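Local atomic coordinates of insecticidal crystal protein Cry35Ab1 (Bacillus thuringiensis, PDB entry 4JP0), a protein that serves as one component of a binary insecticidal toxin active on western corn rootworm, whose two proteins are both required for maximal toxicity. Residues A[38-42]-A[43-47]; A[71-75]-A[76-80]; A[94-98]-A[99-103]; A[241-244]-A[245-249]; A[273-276]-A[277-281]. All coordinates share one frame; numbering follows the deposited sequence. Where two conformers were deposited one is given.

Interaction 1: residues A[38-42]-A[43-47]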
# COMPACT_ATOMS: atom_id res chain seq x y z
N ASP A 38 -2.06 1.34 44.04
CA ASP A 38 -1.75 -0.02 44.49
C ASP A 38 -1.97 -1.08 43.43
O ASP A 38 -1.34 -2.08 43.42
CB ASP A 38 -2.46 -0.41 45.82
CG ASP A 38 -3.94 -0.74 45.66
OD1 ASP A 38 -4.63 -0.11 44.89
OD2 ASP A 38 -4.43 -1.64 46.33
N ASP A 39 -2.89 -0.83 42.53
CA ASP A 39 -3.19 -1.80 41.50
C ASP A 39 -2.74 -1.31 40.11
O ASP A 39 -3.29 -1.78 39.11
CB ASP A 39 -4.70 -2.09 41.41
CG ASP A 39 -5.28 -2.71 42.67
OD1 ASP A 39 -4.63 -3.56 43.36
OD2 ASP A 39 -6.44 -2.43 43.04
N ILE A 40 -1.78 -0.40 40.03
CA ILE A 40 -1.37 0.11 38.70
C ILE A 40 -0.88 -0.99 37.78
O ILE A 40 -1.00 -0.88 36.55
CB ILE A 40 -0.33 1.25 38.79
CG1 ILE A 40 -0.28 2.04 37.48
CG2 ILE A 40 1.07 0.70 39.15
CD1 ILE A 40 -1.53 2.86 37.20
N ASP A 41 -0.31 -2.05 38.36
CA ASP A 41 0.19 -3.14 37.53
C ASP A 41 -0.91 -3.94 36.81
O ASP A 41 -0.62 -4.74 35.95
CB ASP A 41 1.08 -4.06 38.37
CG ASP A 41 2.41 -3.41 38.72
OD1 ASP A 41 3.07 -3.90 39.67
OD2 ASP A 41 2.87 -2.42 38.12
N ASP A 42 -2.17 -3.70 37.14
CA ASP A 42 -3.30 -4.35 36.43
C ASP A 42 -3.83 -3.49 35.28
O ASP A 42 -4.85 -3.82 34.63
CB ASP A 42 -4.45 -4.61 37.40
CG ASP A 42 -4.07 -5.58 38.51
OD1 ASP A 42 -3.37 -6.58 38.25
OD2 ASP A 42 -4.45 -5.42 39.67
N TYR A 43 -3.16 -2.38 35.02
CA TYR A 43 -3.59 -1.51 33.92
C TYR A 43 -2.49 -1.36 32.89
O TYR A 43 -1.31 -1.52 33.20
CB TYR A 43 -3.88 -0.12 34.44
CG TYR A 43 -5.10 -0.06 35.33
CD1 TYR A 43 -5.03 -0.48 36.65
CD2 TYR A 43 -6.33 0.37 34.83
CE1 TYR A 43 -6.14 -0.44 37.49
CE2 TYR A 43 -7.48 0.41 35.67
CZ TYR A 43 -7.36 0.01 36.99
OH TYR A 43 -8.46 0.03 37.84
N ASN A 44 -2.89 -0.97 31.69
CA ASN A 44 -1.94 -0.56 30.67
C ASN A 44 -1.94 0.96 30.55
O ASN A 44 -3.02 1.54 30.41
CB ASN A 44 -2.35 -1.10 29.30
CG ASN A 44 -1.50 -0.51 28.19
OD1 ASN A 44 -0.29 -0.59 28.26
ND2 ASN A 44 -2.13 0.17 27.20
N LEU A 45 -0.77 1.58 30.59
CA LEU A 45 -0.65 3.03 30.37
C LEU A 45 0.09 3.37 29.07
O LEU A 45 0.39 4.54 28.84
CB LEU A 45 0.16 3.69 31.51
CG LEU A 45 -0.21 3.35 32.95
CD1 LEU A 45 0.61 4.16 33.97
CD2 LEU A 45 -1.67 3.59 33.14
N LYS A 46 0.35 2.37 28.23
CA LYS A 46 1.24 2.55 27.07
C LYS A 46 0.43 2.62 25.81
O LYS A 46 -0.35 1.73 25.55
CB LYS A 46 2.23 1.39 26.95
CG LYS A 46 3.29 1.37 28.07
CD LYS A 46 4.29 0.24 27.88
CE LYS A 46 5.23 0.12 29.08
NZ LYS A 46 6.36 -0.83 28.82
N TRP A 47 0.69 3.67 25.02
CA TRP A 47 -0.07 3.95 23.82
C TRP A 47 0.87 4.14 22.62
O TRP A 47 1.97 4.70 22.77
CB TRP A 47 -0.95 5.21 24.01
CG TRP A 47 -1.75 5.09 25.21
CD1 TRP A 47 -1.57 5.75 26.40
CD2 TRP A 47 -2.84 4.19 25.40
NE1 TRP A 47 -2.51 5.32 27.31
CE2 TRP A 47 -3.27 4.34 26.73
CE3 TRP A 47 -3.47 3.24 24.58
CZ2 TRP A 47 -4.33 3.57 27.27
CZ3 TRP A 47 -4.54 2.48 25.11
CH2 TRP A 47 -4.96 2.68 26.44

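Interaction 2: residues A[71-75]-A[76-80]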
# COMPACT_ATOMS: atom_id res chain seq x y z
N ASN A 71 -11.60 4.44 20.94
CA ASN A 71 -12.82 4.40 20.21
C ASN A 71 -13.86 5.16 21.00
O ASN A 71 -14.00 4.95 22.18
CB ASN A 71 -13.21 2.92 20.09
CG ASN A 71 -14.54 2.69 19.40
OD1 ASN A 71 -14.59 2.58 18.16
ND2 ASN A 71 -15.62 2.53 20.19
N VAL A 72 -14.54 6.09 20.34
CA VAL A 72 -15.49 6.93 21.04
C VAL A 72 -16.91 6.44 20.89
O VAL A 72 -17.39 6.21 19.77
CB VAL A 72 -15.42 8.37 20.51
CG1 VAL A 72 -16.45 9.29 21.21
CG2 VAL A 72 -14.00 8.91 20.66
N ASN A 73 -17.58 6.27 22.01
CA ASN A 73 -19.00 5.91 21.99
C ASN A 73 -19.71 6.78 23.00
O ASN A 73 -19.37 6.76 24.17
CB ASN A 73 -19.20 4.48 22.43
CG ASN A 73 -18.72 3.48 21.42
OD1 ASN A 73 -17.98 2.53 21.77
ND2 ASN A 73 -19.19 3.62 20.18
N ASN A 74 -20.68 7.57 22.56
CA ASN A 74 -21.42 8.40 23.51
C ASN A 74 -20.54 9.17 24.49
O ASN A 74 -20.73 9.13 25.70
CB ASN A 74 -22.43 7.52 24.24
CG ASN A 74 -23.45 6.87 23.28
OD1 ASN A 74 -24.02 7.56 22.44
ND2 ASN A 74 -23.65 5.55 23.40
N ASP A 75 -19.53 9.84 23.95
CA ASP A 75 -18.62 10.71 24.71
C ASP A 75 -17.69 10.01 25.64
O ASP A 75 -16.98 10.67 26.39
CB ASP A 75 -19.39 11.78 25.49
CG ASP A 75 -20.28 12.62 24.59
OD1 ASP A 75 -19.88 13.01 23.48
OD2 ASP A 75 -21.51 12.87 25.04
N LYS A 76 -17.71 8.68 25.63
CA LYS A 76 -16.80 7.93 26.49
C LYS A 76 -15.78 7.28 25.57
O LYS A 76 -16.05 7.15 24.37
CB LYS A 76 -17.57 6.88 27.28
CG LYS A 76 -18.60 7.49 28.23
CD LYS A 76 -19.66 6.51 28.69
CE LYS A 76 -20.84 6.35 27.74
NZ LYS A 76 -21.79 7.50 27.76
N ILE A 77 -14.64 6.86 26.11
CA ILE A 77 -13.63 6.24 25.29
C ILE A 77 -13.40 4.83 25.81
O ILE A 77 -13.26 4.63 27.03
CB ILE A 77 -12.24 6.96 25.39
CG1 ILE A 77 -12.35 8.46 25.10
CG2 ILE A 77 -11.29 6.27 24.45
CD1 ILE A 77 -13.07 8.77 23.82
N ASN A 78 -13.37 3.88 24.90
CA ASN A 78 -12.94 2.55 25.23
C ASN A 78 -11.97 2.11 24.15
O ASN A 78 -11.61 2.92 23.29
CB ASN A 78 -14.15 1.58 25.37
CG ASN A 78 -14.78 1.25 24.05
OD1 ASN A 78 -14.42 1.83 23.03
ND2 ASN A 78 -15.71 0.30 24.04
N VAL A 79 -11.46 0.88 24.23
CA VAL A 79 -10.65 0.39 23.12
C VAL A 79 -11.46 -0.64 22.36
O VAL A 79 -12.12 -1.51 22.98
CB VAL A 79 -9.26 -0.17 23.54
CG1 VAL A 79 -8.30 0.95 23.92
CG2 VAL A 79 -9.38 -1.27 24.70
N SER A 80 -11.44 -0.52 21.02
CA SER A 80 -12.18 -1.46 20.18
C SER A 80 -11.32 -1.87 18.99
O SER A 80 -10.34 -1.22 18.65
CB SER A 80 -13.47 -0.83 19.63
OG SER A 80 -14.32 -0.33 20.64

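Interaction 3: residues A[94-98]-A[99-103]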
# COMPACT_ATOMS: atom_id res chain seq x y z
N LYS A 94 -3.19 18.38 18.89
CA LYS A 94 -2.91 19.76 18.56
C LYS A 94 -2.05 20.40 19.63
O LYS A 94 -2.46 20.45 20.77
CB LYS A 94 -4.25 20.53 18.50
CG LYS A 94 -5.36 19.84 17.68
CD LYS A 94 -6.60 20.78 17.44
CE LYS A 94 -7.36 21.08 18.77
NZ LYS A 94 -8.44 22.16 18.62
N ALA A 95 -0.87 20.87 19.26
CA ALA A 95 -0.01 21.58 20.21
C ALA A 95 -0.73 22.81 20.78
O ALA A 95 -1.34 23.59 20.02
CB ALA A 95 1.28 22.00 19.54
N ASN A 96 -0.65 22.99 22.09
CA ASN A 96 -1.28 24.14 22.75
C ASN A 96 -0.38 24.54 23.89
O ASN A 96 -0.50 24.05 25.00
CB ASN A 96 -2.68 23.79 23.27
CG ASN A 96 -3.50 25.02 23.63
OD1 ASN A 96 -3.41 26.07 22.98
ND2 ASN A 96 -4.33 24.89 24.66
N GLY A 97 0.56 25.43 23.58
CA GLY A 97 1.56 25.81 24.53
C GLY A 97 2.42 24.60 24.83
O GLY A 97 2.93 23.93 23.94
N SER A 98 2.56 24.29 26.11
CA SER A 98 3.44 23.21 26.51
C SER A 98 2.74 21.85 26.58
O SER A 98 3.35 20.84 26.94
CB SER A 98 4.07 23.56 27.87
OG SER A 98 3.08 24.11 28.74
N SER A 99 1.48 21.78 26.23
CA SER A 99 0.76 20.52 26.27
C SER A 99 0.06 20.26 24.93
O SER A 99 0.41 20.80 23.94
CB SER A 99 -0.22 20.53 27.41
OG SER A 99 0.43 20.64 28.64
N TYR A 100 -0.95 19.44 24.95
CA TYR A 100 -1.69 19.14 23.73
C TYR A 100 -3.17 19.00 23.98
O TYR A 100 -3.58 18.57 25.04
CB TYR A 100 -1.26 17.78 23.17
CG TYR A 100 0.15 17.68 22.66
CD1 TYR A 100 1.17 17.16 23.45
CD2 TYR A 100 0.48 18.09 21.38
CE1 TYR A 100 2.46 17.04 22.98
CE2 TYR A 100 1.78 17.96 20.90
CZ TYR A 100 2.77 17.44 21.70
OH TYR A 100 4.07 17.34 21.22
N VAL A 101 -3.95 19.36 22.97
CA VAL A 101 -5.39 19.11 22.99
C VAL A 101 -5.59 17.89 22.11
O VAL A 101 -4.99 17.81 21.00
CB VAL A 101 -6.17 20.31 22.40
CG1 VAL A 101 -7.68 19.96 22.18
CG2 VAL A 101 -6.00 21.53 23.32
N ILE A 102 -6.37 16.92 22.59
CA ILE A 102 -6.60 15.70 21.84
C ILE A 102 -8.04 15.75 21.38
O ILE A 102 -8.96 15.75 22.19
CB ILE A 102 -6.27 14.43 22.68
CG1 ILE A 102 -4.78 14.42 23.01
CG2 ILE A 102 -6.62 13.18 21.88
CD1 ILE A 102 -4.33 13.41 24.12
N GLN A 103 -8.22 15.82 20.08
CA GLN A 103 -9.55 16.05 19.54
C GLN A 103 -10.05 14.87 18.70
O GLN A 103 -9.35 14.36 17.81
CB GLN A 103 -9.51 17.30 18.68
CG GLN A 103 -10.85 17.67 18.00
CD GLN A 103 -10.76 18.99 17.28
OE1 GLN A 103 -10.44 20.01 17.88
NE2 GLN A 103 -11.02 18.98 15.97
O HOH W 1 1.05 22.97 29.46

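Interaction 4: residues A[241-244]-A[245-249]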
# COMPACT_ATOMS: atom_id res chain seq x y z
N THR A 241 -7.90 -13.99 -0.93
CA THR A 241 -7.02 -14.54 0.10
C THR A 241 -5.64 -13.89 0.22
O THR A 241 -4.84 -14.27 1.08
CB THR A 241 -6.88 -16.06 -0.06
OG1 THR A 241 -6.24 -16.36 -1.32
CG2 THR A 241 -8.24 -16.72 -0.16
N THR A 242 -5.37 -12.93 -0.62
CA THR A 242 -4.09 -12.25 -0.60
C THR A 242 -4.13 -10.81 -0.17
O THR A 242 -4.00 -10.54 0.97
CB THR A 242 -3.36 -12.35 -1.92
OG1 THR A 242 -4.16 -11.82 -2.96
CG2 THR A 242 -3.05 -13.68 -2.20
N ILE A 243 -4.37 -9.91 -1.09
CA ILE A 243 -4.45 -8.47 -0.83
C ILE A 243 -5.71 -7.97 -0.11
O ILE A 243 -5.62 -7.10 0.78
CB ILE A 243 -4.17 -7.68 -2.12
CG1 ILE A 243 -3.90 -6.22 -1.81
CG2 ILE A 243 -5.26 -7.86 -3.18
CD1 ILE A 243 -2.81 -5.62 -2.67
N ILE A 244 -6.88 -8.47 -0.48
CA ILE A 244 -8.07 -8.02 0.21
C ILE A 244 -8.04 -8.45 1.67
O ILE A 244 -8.17 -7.64 2.57
CB ILE A 244 -9.35 -8.55 -0.45
CG1 ILE A 244 -9.44 -8.12 -1.90
CG2 ILE A 244 -10.59 -8.06 0.37
CD1 ILE A 244 -10.50 -8.92 -2.71
N ASN A 245 -7.88 -9.74 1.93
CA ASN A 245 -7.97 -10.11 3.35
C ASN A 245 -6.78 -9.62 4.18
O ASN A 245 -6.88 -9.54 5.39
CB ASN A 245 -8.20 -11.62 3.52
CG ASN A 245 -9.73 -12.02 3.44
OD1 ASN A 245 -10.65 -11.17 3.34
ND2 ASN A 245 -9.99 -13.32 3.49
N THR A 246 -5.66 -9.27 3.54
CA THR A 246 -4.49 -8.80 4.28
C THR A 246 -4.46 -7.29 4.49
O THR A 246 -4.12 -6.83 5.56
CB THR A 246 -3.16 -9.25 3.61
OG1 THR A 246 -3.17 -10.67 3.37
CG2 THR A 246 -2.02 -9.11 4.58
N LEU A 247 -4.80 -6.53 3.46
CA LEU A 247 -4.73 -5.06 3.51
C LEU A 247 -6.05 -4.33 3.29
O LEU A 247 -6.11 -3.12 3.46
CB LEU A 247 -3.74 -4.56 2.47
CG LEU A 247 -2.27 -4.95 2.72
CD1 LEU A 247 -1.43 -4.59 1.52
CD2 LEU A 247 -1.76 -4.27 4.02
N GLY A 248 -7.10 -5.04 2.87
CA GLY A 248 -8.38 -4.36 2.66
C GLY A 248 -8.50 -3.57 1.36
O GLY A 248 -9.28 -2.61 1.27
N PHE A 249 -7.73 -3.94 0.35
CA PHE A 249 -7.92 -3.33 -0.97
C PHE A 249 -7.71 -4.36 -2.07
O PHE A 249 -7.11 -5.42 -1.83
CB PHE A 249 -7.16 -2.00 -1.20
CG PHE A 249 -5.68 -2.13 -1.38
CD1 PHE A 249 -5.13 -2.25 -2.65
CD2 PHE A 249 -4.83 -2.00 -0.30
CE1 PHE A 249 -3.78 -2.31 -2.83
CE2 PHE A 249 -3.47 -2.07 -0.46
CZ PHE A 249 -2.93 -2.21 -1.71

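Interaction 5: residues A[273-276]-A[277-281]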
# COMPACT_ATOMS: atom_id res chain seq x y z
N THR A 273 -4.28 7.89 0.60
CA THR A 273 -3.51 8.97 -0.03
C THR A 273 -2.02 8.62 0.03
O THR A 273 -1.28 8.84 -0.93
CB THR A 273 -3.75 10.29 0.71
OG1 THR A 273 -5.09 10.73 0.44
CG2 THR A 273 -2.88 11.41 0.16
N GLN A 274 -1.60 8.07 1.15
CA GLN A 274 -0.21 7.65 1.34
C GLN A 274 0.14 6.56 0.34
O GLN A 274 1.21 6.56 -0.27
CB GLN A 274 -0.04 7.11 2.75
CG GLN A 274 1.34 6.44 2.99
CD GLN A 274 1.41 5.79 4.35
OE1 GLN A 274 0.67 6.17 5.26
NE2 GLN A 274 2.34 4.85 4.52
N LEU A 275 -0.77 5.60 0.21
CA LEU A 275 -0.53 4.54 -0.76
C LEU A 275 -0.44 5.08 -2.18
O LEU A 275 0.40 4.68 -2.95
CB LEU A 275 -1.61 3.47 -0.65
CG LEU A 275 -1.69 2.71 0.67
CD1 LEU A 275 -2.77 1.63 0.57
CD2 LEU A 275 -0.33 2.09 1.04
N ASN A 276 -1.36 5.96 -2.54
CA ASN A 276 -1.38 6.49 -3.90
C ASN A 276 -0.05 7.19 -4.17
O ASN A 276 0.62 6.97 -5.19
CB ASN A 276 -2.55 7.48 -4.01
CG ASN A 276 -2.50 8.34 -5.25
OD1 ASN A 276 -2.40 9.57 -5.17
ND2 ASN A 276 -2.64 7.73 -6.41
N GLU A 277 0.36 8.03 -3.24
CA GLU A 277 1.55 8.82 -3.43
C GLU A 277 2.87 8.04 -3.34
O GLU A 277 3.74 8.21 -4.19
CB GLU A 277 1.53 10.02 -2.47
CG GLU A 277 0.37 10.97 -2.74
CD GLU A 277 0.51 12.29 -2.01
OE1 GLU A 277 1.59 12.52 -1.38
OE2 GLU A 277 -0.45 13.10 -2.10
N GLU A 278 3.02 7.19 -2.32
CA GLU A 278 4.27 6.50 -2.06
C GLU A 278 4.44 5.23 -2.88
O GLU A 278 5.57 4.80 -3.18
CB GLU A 278 4.46 6.26 -0.54
CG GLU A 278 4.56 7.59 0.24
CD GLU A 278 4.72 7.42 1.75
OE1 GLU A 278 5.01 6.29 2.20
OE2 GLU A 278 4.56 8.42 2.51
N LEU A 279 3.34 4.62 -3.29
CA LEU A 279 3.47 3.46 -4.17
C LEU A 279 3.20 3.79 -5.63
O LEU A 279 3.46 2.97 -6.51
CB LEU A 279 2.56 2.34 -3.71
CG LEU A 279 2.87 1.83 -2.30
CD1 LEU A 279 1.95 0.69 -1.96
CD2 LEU A 279 4.35 1.38 -2.22
N LYS A 280 2.72 5.01 -5.87
CA LYS A 280 2.38 5.46 -7.23
C LYS A 280 1.40 4.54 -7.90
O LYS A 280 1.61 4.09 -9.05
CB LYS A 280 3.63 5.65 -8.11
CG LYS A 280 4.77 6.33 -7.39
CD LYS A 280 6.08 6.14 -8.14
CE LYS A 280 7.06 7.28 -7.84
NZ LYS A 280 7.69 7.79 -9.12
N ILE A 281 0.31 4.28 -7.20
CA ILE A 281 -0.77 3.46 -7.72
C ILE A 281 -1.99 4.35 -7.82
O ILE A 281 -2.34 5.03 -6.86
CB ILE A 281 -1.05 2.32 -6.75
CG1 ILE A 281 0.11 1.32 -6.75
CG2 ILE A 281 -2.32 1.61 -7.13
CD1 ILE A 281 0.01 0.37 -5.60

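Interaction 1: residues A[38-42]-A[43-47]
With chi1 at -68°, Y43 sets CG anti to its own carbonyl carbon, and the ring is turned back against the turn that precedes it, where D39 and I40 offer their carbonyl oxygens. The evidence is in the ring carbons: CD1 of Y43 comes within 3.3 Å of D39 O, and CE1 of Y43 lies 3.5 Å from the same oxygen, which sits in the plane of the ring at its edge. An oxygen so placed faces the weakly positive ring hydrogens and not the pi cloud.

I40 works on another line. Its CG1 branch is anti to the backbone N (chi1 -161°), which carries CD1 of I40 forward to L45, 4.1 Å from L45 CD1. The two side chains meet at about a right angle, methyl against methyl.

Residues 40-42 form a 3-10 turn that leads directly into strand 43-52 of the ricin B-type lectin domain, and the backbone bonds fit that geometry. D42 N donates to D39 O, and Y43 N donates to I40 O at 3.0 Å. That second donor stands well above the carbonyl plane of I40.

Further along, N44 forms an Asx turn: its OD1 accepts from K46 N at 3.0 Å. The other half of the same amide donates from N44 ND2 to K46 O at 2.9 Å, so both polar atoms of N44 are engaged by one residue and the amide is fixed in rotation. Beyond the segments, Y43 meets the ring of Y22 edge-to-face, and Y43 and L45 both touch A20 on strand 18-22.

Interaction 2: residues A[71-75]-A[76-80]
The amides of N71 and N78 lie side by side and point the same way, their planes 38° apart, on one side of a two-stranded hairpin. N71 ND2 donates to N78 OD1 at 3.2 Å, a moderately bent bond whose acceptor stands a little out of the N71 amide plane. S80 comes up beside the same amide in the one conformer given of two, and its weak hydrogen bond from OG to N78 OD1 is therefore doubtful. The amide of N73 is turned steeply against that of N78, 79° between planes, and simply packs near it. The remaining end of the N71 amide, OD1, accepts from Q89 NE2.

Strands 69-73 and 76-80 pair antiparallel, with N71-N78 and N73-K76 as hydrogen-bonded pairs and V72-I77 between them as a non-hydrogen-bonded pair. N73 N to K76 O and K76 N to N73 O, each 2.9 Å, close a type I' turn through N74 and D75, both with positive phi. On the apolar face, V72 and I77 pack against each other, and W91 and L123 pack there too.

K76 bends at chi3 (-84°) and chi4, bringing its NZ back over the turn to N74 O at 2.8 Å. That ammonium would probably stabilise the turn carbonyl electrostatically, while D75, whose OD1 pairs with K108, ties the same turn to another part of the lectin domain.

Interaction 3: residues A[94-98]-A[99-103]
K94 NZ has two partners: Q103 OE1 accepts from it at 3.0 Å, and E126 OE1, outside the hairpin, makes a salt bridge to it. A bend at chi3 (-67°) in the otherwise extended lysine lays its aliphatic part beside V101 before the tip reaches Q103. The packing is direct, K94 CE standing 3.6 Å from V101 CG1, and the lysine crosses V101 at an angle. Q103 extends from CG outward to meet it, and the donor sits 27° out of the plane of its amide carbonyl. Sharing the ammonium with a carboxylate and an amide oxygen probably favours its charged form.

The two strands, 91-96 and 99-104, form a beta hairpin within a ricin B-type lectin domain, which has a beta-trefoil fold. K94 pairs with V101 through two backbone bonds, K94 N to V101 O at 2.8 Å and V101 N to K94 O at 2.9 Å. N96 and S99 form the next hydrogen-bonded pair and close a type II' turn; G97 takes its first corner, with positive phi.

The faces differ. Opposite the lysine, A95 and Y100 share the other side of the sheet, where Y100 CD2 approaches A95 CA to 3.7 Å while K94 O lies at the ring edge. On the lysine's side, V101 CG2 is 4.0 Å from N96 ND2, whose own partner is Q134 OE1. S99 OG is hydrogen-bonded to N136 OD1; a water modelled between it and S98 OG makes a doubtful bridge, both contacts being implausibly short.

Interaction 4: residues A[241-244]-A[245-249]
I243 and F249 make the tight half of this contact. I243 CG1 hangs over the face of the F249 ring, 4.1 Å from its centroid and only 12° off the ring normal, a CH-pi contact over the middle of the ring. CD1 of I243 reaches further, to 3.5 Å from F249 CE1. Phenylalanine gets there with CG lodged between its backbone N and carbonyl carbon (chi1 73°), which folds the ring back onto the helix it has just left. Both residues are buried: I243 also touches L318 and M331, and the F259 ring meets that of F249 with planes at about 45°.

The looser side is that of N245, which is partly exposed and whose side chain touches E263. The helix widens into a pi-type turn at 241-244, and T246 N reaches T242 O only in a weak bond. T246 OG1 also donates to T242 O, in the carbonyl plane, probably supplementing it; the 2.5 Å length is unusually short and calls for caution. This pair lies against strands 307-323 and 327-346.

Toward the exit the backbone tightens again. L247 N donates to I243 O at 2.9 Å, and G248 N to I244 O at 2.8 Å. G248 then takes positive phi (79°). A glycine at C', with left-handed backbone angles, is a common way of ending a helix, here turning helix 240-247 into strand 249-251.

Interaction 5: residues A[273-276]-A[277-281]
N276 leads its side chain from the helix toward I281, five residues on, beyond the turn where the chain leaves the helix. CB and CG pass beside E277 N, CB of N276 at 3.1 Å from it, on their way to I281 O. CB lies 3.8 Å from I281 O, and CG is 3.7 Å from that oxygen, having left the backbone N on the anti side (chi1 166°). At the tip the amide splits: OD1 comes to 3.9 Å from E277 CG, while ND2 donates to I281 O at 2.8 Å. The hydrogen bond is fairly straight, 160° at the hydrogen, with the oxygen nearly in the amide plane of N276, although the nitrogen stands well above the carbonyl plane of I281. N276 CA adds a CH...O contact to the same oxygen, so one carbonyl is held by both side chain and backbone of N276.

Elsewhere along the turn the contacts are of the ordinary i to i+4 kind. E278 N donates to Q274 O at 2.8 Å, and the carboxylate carbon CD of E278 lies 3.7 Å from Q274 CG; the amide of Q274 turns its NE2 to T179 OG1 and L180 O. L275 and L279 run side by side, L275 CD2 and L279 CD1 being 4.0 Å apart. K280, with positive phi, then takes the chain off the helix.

The leucine side of helix 272-279 rests on strands 202-221 and 174-182, through L205 and T179, while L275, N276 and I281 all touch M257 of strand 257-259.

Reading from the N terminus, all five contacts are local and lie in series; none nests in or crosses another. Interaction 1 closes the turn into strand 43-52, and interactions 2 and 3 close the turns of two successive hairpins in the same lectin domain. W47 CZ3 packs at 4.2 Å on V79 CG1, so interactions 1 and 2 touch, whereas interaction 3 stays apart, its nearest atoms about 7 Å from interaction 2. Interactions 4 and 5 lie at the ends of two helices in the toxin region, centres 17 Å apart, and F249 CE2 meets L275 CD1 at 3.9 Å. D53 bonds to T273, so the lectin domain reaches the helix of interaction 5.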